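Local coordinates for protein putative dihydrodipicolinate synthase (Thermus thermophilus, PDB 2PCQ) that is of undetermined function but has the closed eight-stranded TIM-barrel fold of the dihydrodipicolinate synthetase family, at residues A[3-8]-A[196-201]; A[21-26]-A[249-254]; A[27-32]-A[61-66]. All blocks are in the same frame, centred on the assembly; numbering follows the deposited sequence.

The three contacts gather around strand 2-6 and helix 18-28, the first strand and helix of the TIM barrel. Along the chain the segments come as 3-8, 21-26, 27-32, 61-66, 196-201 and 249-254; contact 3 therefore falls between the halves of both others, while contacts 1 and 2 interleave. Contacts 2 and 3 share helix 18-28. Their centres lie about 11 Å (1 to 2), 10 Å (1 to 3) and 13 Å (2 to 3) apart, and each pair touches: Pro-7 on Phe-21, Pro-4 on Val-32, Leu-250 on Ala-27. Contacts 1 and 2 pack on chain after the last barrel strand; contact 3 ties the helix end to the loop before strand 66-69.

Contact 1: A[3-8]-A[196-201]; sequences LPPIPT and AANLAP
Pro-4 and Ala-197 make the apolar heart of this contact: their CB atoms stand 4.0 Å apart, both directed at the opposite segment, and their CA atoms are the nearest CA pair across the two segments at 5.1 Å. Pro-4 CB also lies 3.9 Å from Ala-197 C, packing the proline against the backbone as well as the methyl. Leu-3, by contrast, points its CB away and brings up its carbonyl oxygen near Ala-197 CB.

The second group of contacts belongs to Asn-198, which buries more surface here than any other residue. With CG anti to its own carbonyl carbon (chi1 -77°), the side chain swings over Pro-4, where CG comes within 3.8 Å of Pro-4 CB, and the terminal amide runs on past Pro-5 and Ile-6. It crosses Ile-6 at about a right angle and meets the Pro-7 ring tip to tip. That amide is probably turned over in the model.

Backbone bonds hold the second segment compact. Ala-196 O accepts from both Leu-199 N (3.1 Å) and Ala-200 N (3.0 Å), and Ala-200 then serves as N-cap of helix 201-212. Leu-28 of helix 18-28 covers the Asn-198 side chain, and Leu-3 shares a backbone hydrogen bond with Gly-192 of the last strand.

This is the seam of a TIM barrel, where the first strand meets the eighth and the loop leaving the eighth packs against the first.

Contact 2: A[21-26]-A[249-254]; sequences FRELAQ and GLPAGY
The one flat side-chain group in this contact is the Glu-23 carboxylate, whose OE2 rests against the CG-CD edge of the Pro-251 ring, 3.7 Å from both CG and CD of Pro-251; no aromatic ring takes part across it. The two side chains cross at about a right angle. The methylenes share in this: Glu-23 CB and CG are each 4.0 Å from Pro-251 CG, the same atom that approaches Leu-24 N at 3.9 Å.

Leu-24 supplies the larger apolar surface. Its CG stands anti to the backbone N (chi1 -178°), and chi2 of 64° turns CD1 to Leu-250 CB at 3.9 Å, while CD2 lies 4.1 Å from Ala-252 CA. Pro-251 is brought to the helix at the centre of an inverse gamma turn, its Ala-252 N to Leu-250 O bond weak. Just before it, Gly-249 ends helix 216-247 in a Schellman motif with positive phi, and Leu-245 of that helix packs on Leu-250 and Ala-252.

No hydrogen bond spans the two segments. Helix 18-28 and this loop are therefore held by van der Waals packing, buried around Leu-24 and running out to Glu-23 at the exposed rim.

Contact 3: A[27-32]-A[61-66]; sequences ALEPLV and PRKPFL
Glu-29 opens the 3-10 turn 29-31 at the far end of helix 18-28, its CA 7.4 Å from that of Lys-63 in the irregular segment 61-66.

Glu-29 has CG anti to the backbone N (chi1 -172°) and runs on extended (chi2 172°), which carries its carboxylate to two successive amides. Arg-62 N bonds Glu-29 OE1 on the syn side at 2.8 Å, nearly straight (169°); Lys-63 N reaches Glu-29 OE2 at 2.9 Å from above the carboxylate plane. A water can donate to that OE2 or to Lys-63 O, though more acceptors than protons are in reach.

Lys-63, extended beyond CG, lies antiparallel to that side chain, each running toward the other's backbone. Its NZ bonds Glu-29 O at 2.9 Å and Val-32 O at 2.8 Å; a second water and the weakly bound Pro-30 O compete for what remains. Glu-29 O is gripped from opposite faces by Lys-63 NZ and Val-32 N. These carbonyls, near the helical run's C-terminal end, would probably stabilise the lysine charge.

Val-32 packs on Pro-4 of strand 2-6 and Pro-201 of helix 201-212; Leu-66 begins strand 66-69, its backbone bonded to Val-37 of strand 36-37 and to Leu-35 just before it.

Contact 1: A[3-8]-A[196-201]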
loop_
_atom_site.group_PDB
_atom_site.type_symbol
_atom_site.label_atom_id
_atom_site.label_comp_id
_atom_site.label_asym_id
_atom_site.label_seq_id
_atom_site.Cartn_x
_atom_site.Cartn_y
_atom_site.Cartn_z
ATOM N N LEU A 3 0.639 13.129 -28.366
ATOM C CA LEU A 3 0.737 14.471 -27.805
ATOM C C LEU A 3 1.715 14.479 -26.646
ATOM O O LEU A 3 1.733 13.566 -25.829
ATOM C CB LEU A 3 -0.617 14.971 -27.290
ATOM C CG LEU A 3 -1.748 15.190 -28.289
ATOM C CD1 LEU A 3 -2.429 13.866 -28.613
ATOM C CD2 LEU A 3 -2.746 16.165 -27.692
ATOM N N PRO A 4 2.563 15.510 -26.568
ATOM C CA PRO A 4 3.497 15.523 -25.450
ATOM C C PRO A 4 3.043 16.473 -24.345
ATOM O O PRO A 4 2.435 17.508 -24.616
ATOM C CB PRO A 4 4.781 16.008 -26.098
ATOM C CG PRO A 4 4.256 17.082 -27.023
ATOM C CD PRO A 4 3.020 16.418 -27.640
ATOM N N PRO A 5 3.296 16.106 -23.081
ATOM C CA PRO A 5 2.911 16.981 -21.972
ATOM C C PRO A 5 4.124 17.904 -21.821
ATOM O O PRO A 5 5.101 17.553 -21.157
ATOM C CB PRO A 5 2.760 16.010 -20.802
ATOM C CG PRO A 5 3.795 14.969 -21.102
ATOM C CD PRO A 5 3.619 14.751 -22.598
ATOM N N ILE A 6 4.081 19.070 -22.457
ATOM C CA ILE A 6 5.223 19.970 -22.385
ATOM C C ILE A 6 5.472 20.541 -20.996
ATOM O O ILE A 6 4.544 20.909 -20.276
ATOM C CB ILE A 6 5.107 21.145 -23.392
ATOM C CG1 ILE A 6 3.939 22.060 -23.023
ATOM C CG2 ILE A 6 4.931 20.600 -24.805
ATOM C CD1 ILE A 6 3.923 23.352 -23.819
ATOM N N PRO A 7 6.747 20.604 -20.592
ATOM C CA PRO A 7 7.064 21.146 -19.273
ATOM C C PRO A 7 6.882 22.656 -19.271
ATOM O O PRO A 7 6.810 23.278 -20.332
ATOM C CB PRO A 7 8.520 20.730 -19.071
ATOM C CG PRO A 7 9.065 20.741 -20.459
ATOM C CD PRO A 7 7.957 20.086 -21.257
ATOM N N THR A 8 6.769 23.236 -18.080
ATOM C CA THR A 8 6.623 24.677 -17.942
ATOM C C THR A 8 7.959 25.179 -17.406
ATOM O O THR A 8 8.349 24.862 -16.283
ATOM C CB THR A 8 5.499 25.041 -16.959
ATOM O OG1 THR A 8 4.260 24.511 -17.446
ATOM C CG2 THR A 8 5.379 26.556 -16.828
ATOM N N ALA A 196 7.736 11.151 -22.912
ATOM C CA ALA A 196 8.808 10.715 -23.800
ATOM C C ALA A 196 8.628 11.264 -25.214
ATOM O O ALA A 196 9.579 11.302 -25.994
ATOM C CB ALA A 196 8.877 9.189 -23.833
ATOM N N ALA A 197 7.410 11.693 -25.539
ATOM C CA ALA A 197 7.133 12.252 -26.857
ATOM C C ALA A 197 7.722 13.657 -26.975
ATOM O O ALA A 197 7.713 14.249 -28.055
ATOM C CB ALA A 197 5.633 12.283 -27.124
ATOM N N ASN A 198 8.215 14.197 -25.861
ATOM C CA ASN A 198 8.857 15.511 -25.875
ATOM C C ASN A 198 10.249 15.317 -26.483
ATOM O O ASN A 198 10.849 16.255 -27.008
ATOM C CB ASN A 198 9.069 16.062 -24.458
ATOM C CG ASN A 198 7.802 16.603 -23.827
ATOM O OD1 ASN A 198 7.221 15.978 -22.939
ATOM N ND2 ASN A 198 7.375 17.773 -24.273
ATOM N N LEU A 199 10.759 14.092 -26.390
ATOM C CA LEU A 199 12.098 13.775 -26.877
ATOM C C LEU A 199 12.145 13.029 -28.205
ATOM O O LEU A 199 12.959 13.355 -29.071
ATOM C CB LEU A 199 12.847 12.966 -25.813
ATOM C CG LEU A 199 12.874 13.560 -24.397
ATOM C CD1 LEU A 199 13.573 12.596 -23.450
ATOM C CD2 LEU A 199 13.580 14.906 -24.406
ATOM N N ALA A 200 11.291 12.023 -28.362
ATOM C CA ALA A 200 11.261 11.245 -29.598
ATOM C C ALA A 200 9.840 11.147 -30.144
ATOM O O ALA A 200 9.315 10.051 -30.336
ATOM C CB ALA A 200 11.824 9.847 -29.343
ATOM N N PRO A 201 9.200 12.296 -30.410
ATOM C CA PRO A 201 7.828 12.313 -30.935
ATOM C C PRO A 201 7.605 11.495 -32.206
ATOM O O PRO A 201 6.566 10.849 -32.357
ATOM C CB PRO A 201 7.547 13.804 -31.136
ATOM C CG PRO A 201 8.923 14.391 -31.363
ATOM C CD PRO A 201 9.753 13.660 -30.337
#

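Contact 2: A[21-26]-A[249-254]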
loop_
_atom_site.group_PDB
_atom_site.type_symbol
_atom_site.label_atom_id
_atom_site.label_comp_id
_atom_site.label_asym_id
_atom_site.label_seq_id
_atom_site.Cartn_x
_atom_site.Cartn_y
_atom_site.Cartn_z
ATOM N N PHE A 21 8.672 29.345 -22.435
ATOM C CA PHE A 21 7.481 28.510 -22.549
ATOM C C PHE A 21 6.964 28.541 -23.989
ATOM O O PHE A 21 6.692 27.499 -24.590
ATOM C CB PHE A 21 6.413 29.031 -21.575
ATOM C CG PHE A 21 5.308 28.043 -21.264
ATOM C CD1 PHE A 21 5.485 26.675 -21.458
ATOM C CD2 PHE A 21 4.109 28.487 -20.701
ATOM C CE1 PHE A 21 4.484 25.762 -21.100
ATOM C CE2 PHE A 21 3.103 27.584 -20.338
ATOM C CZ PHE A 21 3.294 26.220 -20.535
ATOM N N ARG A 22 6.845 29.745 -24.540
ATOM C CA ARG A 22 6.356 29.927 -25.903
ATOM C C ARG A 22 7.296 29.312 -26.940
ATOM O O ARG A 22 6.852 28.659 -27.884
ATOM C CB ARG A 22 6.162 31.422 -26.183
ATOM C CG ARG A 22 5.660 31.742 -27.575
ATOM C CD ARG A 22 5.318 33.223 -27.726
ATOM N NE ARG A 22 6.399 34.101 -27.286
ATOM C CZ ARG A 22 6.393 34.788 -26.146
ATOM N NH1 ARG A 22 5.357 34.706 -25.321
ATOM N NH2 ARG A 22 7.424 35.560 -25.828
ATOM N N GLU A 23 8.597 29.511 -26.759
ATOM C CA GLU A 23 9.577 28.970 -27.694
ATOM C C GLU A 23 9.580 27.447 -27.665
ATOM O O GLU A 23 9.695 26.795 -28.702
ATOM C CB GLU A 23 10.977 29.484 -27.355
ATOM C CG GLU A 23 12.022 29.138 -28.401
ATOM C CD GLU A 23 13.419 29.562 -27.996
ATOM O OE1 GLU A 23 13.577 30.703 -27.510
ATOM O OE2 GLU A 23 14.362 28.757 -28.172
ATOM N N LEU A 24 9.460 26.882 -26.468
ATOM C CA LEU A 24 9.452 25.435 -26.310
ATOM C C LEU A 24 8.257 24.825 -27.031
ATOM O O LEU A 24 8.390 23.834 -27.745
ATOM C CB LEU A 24 9.392 25.070 -24.827
ATOM C CG LEU A 24 9.421 23.583 -24.487
ATOM C CD1 LEU A 24 10.753 22.990 -24.918
ATOM C CD2 LEU A 24 9.206 23.399 -22.991
ATOM N N ALA A 25 7.085 25.423 -26.839
ATOM C CA ALA A 25 5.869 24.926 -27.468
ATOM C C ALA A 25 5.977 24.962 -28.990
ATOM O O ALA A 25 5.557 24.026 -29.671
ATOM C CB ALA A 25 4.667 25.751 -27.005
ATOM N N GLN A 26 6.551 26.040 -29.518
ATOM C CA GLN A 26 6.703 26.205 -30.964
ATOM C C GLN A 26 7.708 25.228 -31.568
ATOM O O GLN A 26 7.602 24.865 -32.737
ATOM C CB GLN A 26 7.131 27.640 -31.289
ATOM C CG GLN A 26 6.156 28.699 -30.790
ATOM C CD GLN A 26 6.638 30.120 -31.053
ATOM O OE1 GLN A 26 7.787 30.466 -30.766
ATOM N NE2 GLN A 26 5.754 30.954 -31.590
ATOM N N GLY A 249 19.196 21.266 -26.378
ATOM C CA GLY A 249 19.149 22.654 -26.803
ATOM C C GLY A 249 17.816 23.378 -26.713
ATOM O O GLY A 249 17.728 24.527 -27.134
ATOM N N LEU A 250 16.779 22.733 -26.184
ATOM C CA LEU A 250 15.481 23.398 -26.066
ATOM C C LEU A 250 15.370 24.120 -24.719
ATOM O O LEU A 250 15.921 23.666 -23.716
ATOM C CB LEU A 250 14.339 22.389 -26.234
ATOM C CG LEU A 250 14.178 21.809 -27.644
ATOM C CD1 LEU A 250 12.970 20.892 -27.696
ATOM C CD2 LEU A 250 14.009 22.937 -28.644
ATOM N N PRO A 251 14.656 25.259 -24.684
ATOM C CA PRO A 251 14.473 26.059 -23.467
ATOM C C PRO A 251 13.463 25.514 -22.447
ATOM O O PRO A 251 12.500 26.198 -22.098
ATOM C CB PRO A 251 14.050 27.417 -24.025
ATOM C CG PRO A 251 13.186 27.024 -25.176
ATOM C CD PRO A 251 14.001 25.910 -25.837
ATOM N N ALA A 252 13.697 24.301 -21.956
ATOM C CA ALA A 252 12.799 23.680 -20.987
ATOM C C ALA A 252 12.928 24.265 -19.584
ATOM O O ALA A 252 12.038 24.101 -18.751
ATOM C CB ALA A 252 13.043 22.179 -20.943
ATOM N N GLY A 253 14.035 24.946 -19.315
ATOM C CA GLY A 253 14.217 25.523 -17.998
ATOM C C GLY A 253 14.498 24.486 -16.918
ATOM O O GLY A 253 14.940 23.371 -17.211
ATOM N N TYR A 254 14.222 24.852 -15.669
ATOM C CA TYR A 254 14.482 23.980 -14.525
ATOM C C TYR A 254 13.257 23.767 -13.649
ATOM O O TYR A 254 12.319 24.565 -13.669
ATOM C CB TYR A 254 15.586 24.596 -13.662
ATOM C CG TYR A 254 16.835 24.930 -14.435
ATOM C CD1 TYR A 254 17.919 24.058 -14.456
ATOM C CD2 TYR A 254 16.913 26.102 -15.189
ATOM C CE1 TYR A 254 19.054 24.342 -15.210
ATOM C CE2 TYR A 254 18.036 26.395 -15.946
ATOM C CZ TYR A 254 19.101 25.513 -15.954
ATOM O OH TYR A 254 20.211 25.801 -16.711
#

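Contact 3: A[27-32]-A[61-66]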
loop_
_atom_site.group_PDB
_atom_site.type_symbol
_atom_site.label_atom_id
_atom_site.label_comp_id
_atom_site.label_asym_id
_atom_site.label_seq_id
_atom_site.Cartn_x
_atom_site.Cartn_y
_atom_site.Cartn_z
ATOM N N ALA A 27 8.677 24.801 -30.766
ATOM C CA ALA A 27 9.699 23.872 -31.234
ATOM C C ALA A 27 9.220 22.426 -31.251
ATOM O O ALA A 27 9.770 21.596 -31.970
ATOM C CB ALA A 27 10.939 23.987 -30.366
ATOM N N LEU A 28 8.192 22.124 -30.467
ATOM C CA LEU A 28 7.690 20.759 -30.401
ATOM C C LEU A 28 6.402 20.495 -31.169
ATOM O O LEU A 28 6.241 19.431 -31.767
ATOM C CB LEU A 28 7.491 20.354 -28.932
ATOM C CG LEU A 28 8.758 20.274 -28.076
ATOM C CD1 LEU A 28 8.400 20.123 -26.603
ATOM C CD2 LEU A 28 9.599 19.103 -28.549
ATOM N N GLU A 29 5.487 21.458 -31.148
ATOM C CA GLU A 29 4.191 21.302 -31.802
ATOM C C GLU A 29 4.196 20.767 -33.236
ATOM O O GLU A 29 3.338 19.958 -33.597
ATOM C CB GLU A 29 3.412 22.625 -31.746
ATOM C CG GLU A 29 1.974 22.502 -32.237
ATOM C CD GLU A 29 1.160 23.762 -32.009
ATOM O OE1 GLU A 29 1.583 24.840 -32.478
ATOM O OE2 GLU A 29 0.093 23.672 -31.363
ATOM N N PRO A 30 5.150 21.206 -34.076
ATOM C CA PRO A 30 5.185 20.716 -35.461
ATOM C C PRO A 30 5.421 19.210 -35.574
ATOM O O PRO A 30 4.998 18.568 -36.539
ATOM C CB PRO A 30 6.333 21.512 -36.079
ATOM C CG PRO A 30 6.285 22.804 -35.320
ATOM C CD PRO A 30 6.099 22.320 -33.898
ATOM N N LEU A 31 6.097 18.655 -34.576
ATOM C CA LEU A 31 6.432 17.237 -34.561
ATOM C C LEU A 31 5.345 16.323 -34.013
ATOM O O LEU A 31 5.467 15.098 -34.099
ATOM C CB LEU A 31 7.711 17.037 -33.745
ATOM C CG LEU A 31 8.967 17.716 -34.297
ATOM C CD1 LEU A 31 10.041 17.796 -33.227
ATOM C CD2 LEU A 31 9.461 16.931 -35.505
ATOM N N VAL A 32 4.283 16.909 -33.466
ATOM C CA VAL A 32 3.199 16.130 -32.869
ATOM C C VAL A 32 1.804 16.541 -33.337
ATOM O O VAL A 32 1.640 17.539 -34.033
ATOM C CB VAL A 32 3.253 16.241 -31.325
ATOM C CG1 VAL A 32 4.542 15.617 -30.802
ATOM C CG2 VAL A 32 3.190 17.712 -30.910
ATOM N N PRO A 61 -0.660 28.082 -29.534
ATOM C CA PRO A 61 -0.662 26.803 -30.251
ATOM C C PRO A 61 -1.335 26.941 -31.611
ATOM O O PRO A 61 -2.322 27.656 -31.736
ATOM C CB PRO A 61 -1.455 25.882 -29.320
ATOM C CG PRO A 61 -1.264 26.501 -27.963
ATOM C CD PRO A 61 -1.396 27.969 -28.262
ATOM N N ARG A 62 -0.800 26.261 -32.623
ATOM C CA ARG A 62 -1.377 26.307 -33.966
ATOM C C ARG A 62 -2.242 25.070 -34.185
ATOM O O ARG A 62 -3.052 25.014 -35.114
ATOM C CB ARG A 62 -0.278 26.345 -35.037
ATOM C CG ARG A 62 0.771 27.432 -34.839
ATOM C CD ARG A 62 1.655 27.609 -36.079
ATOM N NE ARG A 62 0.941 28.268 -37.173
ATOM C CZ ARG A 62 0.166 27.646 -38.056
ATOM N NH1 ARG A 62 0.001 26.331 -37.996
ATOM N NH2 ARG A 62 -0.463 28.344 -38.992
ATOM N N LYS A 63 -2.061 24.071 -33.325
ATOM C CA LYS A 63 -2.825 22.833 -33.426
ATOM C C LYS A 63 -3.738 22.690 -32.211
ATOM O O LYS A 63 -3.476 23.279 -31.165
ATOM C CB LYS A 63 -1.869 21.636 -33.507
ATOM C CG LYS A 63 -0.908 21.704 -34.682
ATOM C CD LYS A 63 -0.013 20.477 -34.766
ATOM C CE LYS A 63 0.962 20.600 -35.932
ATOM N NZ LYS A 63 1.840 19.406 -36.073
ATOM N N PRO A 64 -4.835 21.922 -32.341
ATOM C CA PRO A 64 -5.752 21.738 -31.208
ATOM C C PRO A 64 -4.959 21.253 -29.996
ATOM O O PRO A 64 -4.196 20.295 -30.094
ATOM C CB PRO A 64 -6.727 20.681 -31.720
ATOM C CG PRO A 64 -6.790 20.979 -33.195
ATOM C CD PRO A 64 -5.332 21.225 -33.542
ATOM N N PHE A 65 -5.139 21.911 -28.857
ATOM C CA PHE A 65 -4.404 21.534 -27.661
ATOM C C PHE A 65 -5.295 21.261 -26.461
ATOM O O PHE A 65 -6.473 21.632 -26.440
ATOM C CB PHE A 65 -3.388 22.624 -27.310
ATOM C CG PHE A 65 -4.010 23.939 -26.917
ATOM C CD1 PHE A 65 -4.067 24.327 -25.580
ATOM C CD2 PHE A 65 -4.513 24.803 -27.885
ATOM C CE1 PHE A 65 -4.612 25.559 -25.212
ATOM C CE2 PHE A 65 -5.061 26.037 -27.531
ATOM C CZ PHE A 65 -5.110 26.417 -26.192
ATOM N N LEU A 66 -4.712 20.603 -25.467
ATOM C CA LEU A 66 -5.412 20.269 -24.240
ATOM C C LEU A 66 -4.762 21.027 -23.097
ATOM O O LEU A 66 -3.575 21.353 -23.149
ATOM C CB LEU A 66 -5.311 18.767 -23.961
ATOM C CG LEU A 66 -5.860 17.786 -24.999
ATOM C CD1 LEU A 66 -5.474 16.366 -24.597
ATOM C CD2 LEU A 66 -7.373 17.929 -25.099
HETATM O O HOH W 1 -1.375 21.966 -29.906
HETATM O O HOH W 2 2.922 19.933 -38.570
#